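MutT/nudix family protein (Shewanella oneidensis, PDB 3GZ5) probably regulates transcription of NAD metabolism genes in response to ADP-ribose, combining a Nudix domain with a DNA-binding winged helix domain. Local coordinates at residues W53-G58 against Q147-A152. Residues are numbered along the deposited sequence; the frame is centred on the assembly and turned at random.
Sequences WGLPGG and QLIEQA
Leu-55 meets Leu-148 and Ile-149 with branched aliphatic carbons alone, and no flat side chain takes part. The one aromatic ring in the two segments, the indole of Trp-53, does not reach 147-152 and is engaged elsewhere, edge-to-face with Trp-131. The contact rests on the two methyl branches of Leu-55, each of which takes a different partner. CD1 lies 3.7 Å from CD1 of Leu-148, and 4.0 Å from CB of the same residue, where the two side chains meet at a slant. CD2 reaches Ile-149, whose CG1 and CD1 are both 3.7 Å from it; here the side chains run past one another in opposite directions. With CG opposite its carbonyl carbon (chi1 -55°), Leu-55 extends toward the helix and presents this fork to two successive helix residues. Leu-55 buries 69 Å² against the helix, while Leu-148 and Ile-149 bury 26 and 28 Å² against the loop. Shortening Leu-55 to an alanine removes both CD1 and CD2, and is likely to leave Leu-148 and Ile-149 without their partner from the loop and to open a gap between loop and helix. The Leu-55 CA to Ile-149 CA separation of 8.6 Å is thus spanned by side chains. The backbone N of Leu-55 makes a hydrogen bond to ND1 of His-145, in the same helix. Leu-55 also packs on Leu-41 and Val-28, and Leu-148 on Val-93 and Cys-108, so helix 145-162 covers one face of the sheet, as expected of the alpha/beta/alpha Nudix fold. All three touching residues are buried and purely apolar, which implies that shape and exclusion of water, rather than directional bonding, join the loop between strands 53-54 and 57-58 to the helix.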
loop_
_atom_site.group_PDB
_atom_site.type_symbol
_atom_site.label_atom_id
_atom_site.label_comp_id
_atom_site.label_asym_id
_atom_site.label_seq_id
_atom_site.Cartn_x
_atom_site.Cartn_y
_atom_site.Cartn_z
ATOM N N TRP B 53 3.849 12.613 22.938
ATOM C CA TRP B 53 3.330 13.017 21.629
ATOM C C TRP B 53 3.122 11.813 20.734
ATOM O O TRP B 53 3.816 10.807 20.846
ATOM C CB TRP B 53 4.219 14.064 20.950
ATOM C CG TRP B 53 4.228 15.350 21.701
ATOM C CD1 TRP B 53 4.994 15.643 22.793
ATOM C CD2 TRP B 53 3.420 16.508 21.452
ATOM N NE1 TRP B 53 4.715 16.908 23.241
ATOM C CE2 TRP B 53 3.762 17.472 22.434
ATOM C CE3 TRP B 53 2.452 16.833 20.493
ATOM C CZ2 TRP B 53 3.170 18.735 22.489
ATOM C CZ3 TRP B 53 1.864 18.100 20.536
ATOM C CH2 TRP B 53 2.224 19.033 21.537
ATOM N N GLY B 54 2.136 11.920 19.857
ATOM C CA GLY B 54 1.828 10.840 18.930
ATOM C C GLY B 54 0.965 11.342 17.799
ATOM O O GLY B 54 0.532 12.492 17.785
ATOM N N LEU B 55 0.707 10.446 16.857
ATOM C CA LEU B 55 -0.096 10.745 15.673
ATOM C C LEU B 55 -1.520 11.143 16.033
ATOM O O LEU B 55 -2.099 10.609 17.002
ATOM C CB LEU B 55 -0.125 9.522 14.749
ATOM C CG LEU B 55 1.229 8.958 14.318
ATOM C CD1 LEU B 55 1.081 7.688 13.469
ATOM C CD2 LEU B 55 2.011 10.028 13.588
ATOM N N PRO B 56 -2.111 12.062 15.245
ATOM C CA PRO B 56 -3.559 12.237 15.331
ATOM C C PRO B 56 -4.223 10.938 14.858
ATOM O O PRO B 56 -3.683 10.248 13.971
ATOM C CB PRO B 56 -3.846 13.391 14.368
ATOM C CG PRO B 56 -2.643 13.477 13.497
ATOM C CD PRO B 56 -1.488 12.948 14.245
ATOM N N GLY B 57 -5.347 10.590 15.479
ATOM C CA GLY B 57 -6.013 9.336 15.197
ATOM C C GLY B 57 -6.880 8.877 16.351
ATOM O O GLY B 57 -6.972 9.560 17.368
ATOM N N GLY B 58 -7.516 7.722 16.191
ATOM C CA GLY B 58 -8.385 7.167 17.220
ATOM C C GLY B 58 -9.513 6.324 16.653
ATOM O O GLY B 58 -9.400 5.764 15.561
ATOM N N GLN B 147 7.762 4.469 14.346
ATOM C CA GLN B 147 7.956 3.500 13.293
ATOM C C GLN B 147 7.005 3.754 12.116
ATOM O O GLN B 147 7.406 3.629 10.959
ATOM C CB GLN B 147 7.737 2.109 13.876
ATOM C CG GLN B 147 8.337 0.964 13.093
ATOM C CD GLN B 147 8.342 -0.317 13.910
ATOM O OE1 GLN B 147 8.243 -0.279 15.150
ATOM N NE2 GLN B 147 8.462 -1.460 13.226
ATOM N N LEU B 148 5.757 4.117 12.428
ATOM C CA LEU B 148 4.765 4.546 11.428
ATOM C C LEU B 148 5.211 5.811 10.663
ATOM O O LEU B 148 5.044 5.893 9.452
ATOM C CB LEU B 148 3.390 4.757 12.083
ATOM C CG LEU B 148 2.620 3.535 12.612
ATOM C CD1 LEU B 148 1.375 3.970 13.334
ATOM C CD2 LEU B 148 2.262 2.500 11.507
ATOM N N ILE B 149 5.789 6.778 11.375
ATOM C CA ILE B 149 6.378 7.996 10.770
ATOM C C ILE B 149 7.509 7.663 9.793
ATOM O O ILE B 149 7.503 8.133 8.650
ATOM C CB ILE B 149 6.767 9.052 11.853
ATOM C CG1 ILE B 149 5.492 9.564 12.517
ATOM C CG2 ILE B 149 7.526 10.247 11.264
ATOM C CD1 ILE B 149 5.686 10.261 13.821
ATOM N N GLU B 150 8.442 6.815 10.225
ATOM C CA GLU B 150 9.520 6.321 9.361
ATOM C C GLU B 150 9.026 5.608 8.085
ATOM O O GLU B 150 9.591 5.789 6.999
ATOM C CB GLU B 150 10.428 5.351 10.139
ATOM C CG GLU B 150 11.168 5.974 11.323
ATOM C CD GLU B 150 12.047 4.966 12.084
ATOM O OE1 GLU B 150 11.914 3.738 11.835
ATOM O OE2 GLU B 150 12.869 5.411 12.929
ATOM N N GLN B 151 7.996 4.776 8.228
ATOM C CA GLN B 151 7.370 4.143 7.083
ATOM C C GLN B 151 6.707 5.183 6.140
ATOM O O GLN B 151 6.886 5.130 4.924
ATOM C CB GLN B 151 6.378 3.081 7.553
ATOM C CG GLN B 151 6.094 2.018 6.501
ATOM C CD GLN B 151 5.380 0.790 7.054
ATOM O OE1 GLN B 151 5.443 0.483 8.259
ATOM N NE2 GLN B 151 4.696 0.071 6.163
ATOM N N ALA B 152 5.953 6.122 6.711
ATOM C CA ALA B 152 5.335 7.196 5.927
ATOM C C ALA B 152 6.395 8.006 5.176
ATOM O O ALA B 152 6.239 8.289 3.994
ATOM C CB ALA B 152 4.495 8.103 6.825
#